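Local coordinates for protein putative cyclohexadienyl dehydrogenase and ADH prephenate dehydrogenase (Rhizobium meliloti, PDB 4WJI) that probably catalyses the NAD(P)-dependent oxidative decarboxylation of prephenate to 4-hydroxyphenylpyruvate in tyrosine biosynthesis, and binds NADP and tyrosine, at residues A[117-122]-A[145-150]. Sequence-based numbering, arbitrary orientation.
With TYR (tyrosine), chain C.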
ATOM      1  N   HIS A 117     -32.266 -21.564  -1.586  1.00 10.88           N
ATOM      2  CA  HIS A 117     -31.792 -20.690  -0.513  1.00 11.87           C
ATOM      3  C   HIS A 117     -30.672 -19.769  -1.003  1.00 11.52           C
ATOM      4  O   HIS A 117     -29.591 -20.211  -1.380  1.00 15.25           O
ATOM      5  CB  HIS A 117     -31.241 -21.513   0.653  1.00 11.98           C
ATOM      6  CG  HIS A 117     -32.146 -22.610   1.098  1.00 13.41           C
ATOM      7  ND1 HIS A 117     -33.400 -22.360   1.596  1.00 17.32           N
ATOM      8  CD2 HIS A 117     -31.996 -23.956   1.086  1.00 16.71           C
ATOM      9  CE1 HIS A 117     -33.981 -23.512   1.898  1.00 20.99           C
ATOM     10  NE2 HIS A 117     -33.147 -24.498   1.604  1.00 18.31           N
ATOM     11  N   PHE A 118     -30.888 -18.481  -0.919  1.00  9.66           N
ATOM     12  CA  PHE A 118     -29.930 -17.482  -1.432  1.00  8.94           C
ATOM     13  C   PHE A 118     -29.206 -16.874  -0.246  1.00  9.28           C
ATOM     14  O   PHE A 118     -29.839 -16.131   0.540  1.00 11.79           O
ATOM     15  CB  PHE A 118     -30.727 -16.409  -2.210  1.00 12.00           C
ATOM     16  CG  PHE A 118     -29.902 -15.325  -2.815  1.00 11.83           C
ATOM     17  CD1 PHE A 118     -28.630 -15.572  -3.340  1.00 11.44           C
ATOM     18  CD2 PHE A 118     -30.414 -14.053  -2.915  1.00 13.93           C
ATOM     19  CE1 PHE A 118     -27.870 -14.551  -3.928  1.00 13.60           C
ATOM     20  CE2 PHE A 118     -29.686 -13.038  -3.524  1.00 13.72           C
ATOM     21  CZ  PHE A 118     -28.400 -13.286  -4.018  1.00 14.11           C
ATOM     22  N   VAL A 119     -27.909 -17.153  -0.123  1.00  9.55           N
ATOM     23  CA  VAL A 119     -27.101 -16.675   1.006  1.00 10.74           C
ATOM     24  C   VAL A 119     -25.885 -15.956   0.468  1.00 11.02           C
ATOM     25  O   VAL A 119     -24.886 -16.589   0.172  1.00 11.73           O
ATOM     26  CB  VAL A 119     -26.625 -17.818   1.929  1.00 13.00           C
ATOM     27  CG1 VAL A 119     -25.977 -17.210   3.177  1.00 15.83           C
ATOM     28  CG2 VAL A 119     -27.801 -18.729   2.295  1.00 15.00           C
ATOM     29  N   PRO A 120     -25.988 -14.655   0.270  1.00 11.29           N
ATOM     30  CA  PRO A 120     -24.894 -13.880  -0.314  1.00 12.78           C
ATOM     31  C   PRO A 120     -23.676 -13.834   0.602  1.00 13.21           C
ATOM     32  O   PRO A 120     -23.826 -13.801   1.778  1.00 11.72           O
ATOM     33  CB  PRO A 120     -25.499 -12.481  -0.475  1.00 17.06           C
ATOM     34  CG  PRO A 120     -26.967 -12.672  -0.440  1.00 19.82           C
ATOM     35  CD  PRO A 120     -27.175 -13.819   0.516  1.00 15.64           C
ATOM     36  N   GLY A 121     -22.490 -13.822   0.030  1.00 12.18           N
ATOM     37  CA  GLY A 121     -21.270 -13.825   0.784  1.00 15.72           C
ATOM     38  C   GLY A 121     -20.267 -12.853   0.179  1.00 13.59           C
ATOM     39  O   GLY A 121     -20.422 -12.324  -0.939  1.00 13.57           O
ATOM     40  N   HIS A 122     -19.264 -12.589   0.978  1.00  8.92           N
ATOM     41  CA  HIS A 122     -18.107 -11.816   0.542  1.00  7.93           C
ATOM     42  C   HIS A 122     -16.847 -12.210   1.315  1.00  8.33           C
ATOM     43  O   HIS A 122     -16.720 -11.824   2.432  1.00  8.80           O
ATOM     44  CB  HIS A 122     -18.380 -10.316   0.722  1.00  8.51           C
ATOM     45  CG  HIS A 122     -17.282  -9.430   0.232  1.00  8.61           C
ATOM     46  ND1 HIS A 122     -17.269  -8.076   0.471  1.00  8.84           N
ATOM     47  CD2 HIS A 122     -16.193  -9.692  -0.526  1.00  8.43           C
ATOM     48  CE1 HIS A 122     -16.202  -7.553  -0.095  1.00  9.79           C
ATOM     49  NE2 HIS A 122     -15.525  -8.509  -0.697  1.00  8.97           N
ATOM     50  N   CYS A 145     -14.940 -13.428   6.418  1.00 12.17           N
ATOM     51  CA  CYS A 145     -15.946 -13.529   5.353  1.00 10.22           C
ATOM     52  C   CYS A 145     -17.258 -12.998   5.923  1.00 10.05           C
ATOM     53  O   CYS A 145     -17.601 -13.281   7.081  1.00 13.27           O
ATOM     54  CB  CYS A 145     -16.095 -14.959   4.877  1.00 11.56           C
ATOM     55  SG  CYS A 145     -17.340 -15.080   3.581  1.00 14.41           S
ATOM     56  N   ILE A 146     -17.942 -12.173   5.135  1.00  8.82           N
ATOM     57  CA  ILE A 146     -19.197 -11.567   5.560  1.00  8.85           C
ATOM     58  C   ILE A 146     -20.339 -12.192   4.772  1.00  9.14           C
ATOM     59  O   ILE A 146     -20.338 -12.198   3.539  1.00 11.93           O
ATOM     60  CB  ILE A 146     -19.193 -10.022   5.360  1.00 10.14           C
ATOM     61  CG1 ILE A 146     -18.052  -9.344   6.143  1.00 12.55           C
ATOM     62  CG2 ILE A 146     -20.537  -9.425   5.723  1.00 11.88           C
ATOM     63  CD1 ILE A 146     -17.807  -7.905   5.762  1.00 12.47           C
ATOM     64  N   LEU A 147     -21.312 -12.712   5.494  1.00  9.38           N
ATOM     65  CA  LEU A 147     -22.581 -13.157   4.899  1.00  9.82           C
ATOM     66  C   LEU A 147     -23.665 -12.135   5.108  1.00 11.78           C
ATOM     67  O   LEU A 147     -23.722 -11.494   6.161  1.00 12.88           O
ATOM     68  CB  LEU A 147     -23.009 -14.492   5.497  1.00 12.43           C
ATOM     69  CG  LEU A 147     -22.025 -15.656   5.458  1.00 13.37           C
ATOM     70  CD1 LEU A 147     -22.604 -16.930   6.093  1.00 15.80           C
ATOM     71  CD2 LEU A 147     -21.549 -15.894   4.036  1.00 16.43           C
ATOM     72  N   THR A 148     -24.545 -11.984   4.110  1.00 12.05           N
ATOM     73  CA  THR A 148     -25.606 -10.958   4.223  1.00 14.83           C
ATOM     74  C   THR A 148     -26.992 -11.595   3.858  1.00 16.33           C
ATOM     75  O   THR A 148     -27.624 -11.217   2.872  1.00 15.55           O
ATOM     76  CB  THR A 148     -25.305  -9.679   3.387  1.00 14.38           C
ATOM     77  OG1 THR A 148     -25.358  -9.983   1.987  1.00 17.00           O
ATOM     78  CG2 THR A 148     -23.967  -9.126   3.687  1.00 14.11           C
ATOM     79  N   PRO A 149     -27.446 -12.616   4.638  1.00 17.72           N
ATOM     80  CA  PRO A 149     -28.731 -13.257   4.300  1.00 17.74           C
ATOM     81  C   PRO A 149     -29.908 -12.307   4.445  1.00 20.45           C
ATOM     82  O   PRO A 149     -30.031 -11.653   5.459  1.00 20.30           O
ATOM     83  CB  PRO A 149     -28.865 -14.374   5.328  1.00 17.31           C
ATOM     84  CG  PRO A 149     -27.820 -14.166   6.327  1.00 19.33           C
ATOM     85  CD  PRO A 149     -26.868 -13.125   5.892  1.00 17.25           C
ATOM     86  N   PRO A 150     -30.773 -12.244   3.432  1.00 18.35           N
ATOM     87  CA  PRO A 150     -31.997 -11.457   3.595  1.00 24.00           C
ATOM     88  C   PRO A 150     -32.876 -12.030   4.733  1.00 23.16           C
ATOM     89  O   PRO A 150     -32.777 -13.165   5.116  1.00 21.20           O
ATOM     90  CB  PRO A 150     -32.659 -11.563   2.217  1.00 25.58           C
ATOM     91  CG  PRO A 150     -31.537 -11.803   1.263  1.00 26.11           C
ATOM     92  CD  PRO A 150     -30.540 -12.634   2.026  1.00 20.29           C
TER
HETATM   93  N   TYR C 302      -7.622  -7.527  -4.065  1.00 11.03           N
HETATM   94  CA  TYR C 302      -7.338  -6.787  -2.807  1.00 11.53           C
HETATM   95  C   TYR C 302      -5.861  -6.826  -2.522  1.00 14.17           C
HETATM   96  O   TYR C 302      -5.136  -7.388  -3.338  1.00 11.92           O
HETATM   97  CB  TYR C 302      -8.131  -7.369  -1.631  1.00 11.40           C
HETATM   98  CG  TYR C 302      -9.644  -7.365  -1.807  1.00  9.46           C
HETATM   99  CD1 TYR C 302     -10.287  -6.576  -2.761  1.00  9.65           C
HETATM  100  CD2 TYR C 302     -10.421  -8.170  -1.016  1.00  8.60           C
HETATM  101  CE1 TYR C 302     -11.664  -6.598  -2.905  1.00  9.64           C
HETATM  102  CE2 TYR C 302     -11.791  -8.188  -1.110  1.00  8.68           C
HETATM  103  CZ  TYR C 302     -12.424  -7.430  -2.059  1.00  9.72           C
HETATM  104  OH  TYR C 302     -13.784  -7.484  -2.217  1.00 10.07           O
HETATM  105  OXT TYR C 302      -5.443  -6.290  -1.469  1.00 14.63           O
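H122 and I146 form an antiparallel hydrogen-bonded pair: I146 N gives a nearly straight bond to H122 O (3.0 Å, 171° at the hydrogen), while the return bond from H122 N to I146 O is short but bent, hence weak. I146 O also takes a CA-H contact from G121. Two residues along, past the non-hydrogen-bonded G121-L147 pair, T148 N donates to P120 O at 3.0 Å. Beyond it P149 and P150 follow T148, and P120 CD meets P150 CD tip to tip at 3.9 Å. P120 CG also sits over the rim of one face of the F118 ring, and P120 CB covers T148 OG1 at 3.5 Å; that hydroxyl is buried with no polar partner in the model. G121 N is hydrogen-bonded to D96 OD1 and G121 O to K101 NZ. With CG anti to the backbone N (chi1 -177°), the H122 ring leads away from I146; ND1 is hydrogen-bonded to H180 NE2, and NE2 shares a 2.5 Å hydrogen bond with OH of the bound tyrosine, which meets the ring at its edge. S99 OG is also hydrogen-bonded to the ligand. The pairing joins antiparallel strands 117-123 and 144-147 in the Rossmann-type nucleotide-binding domain and places H122 in the tyrosine pocket beside NADP.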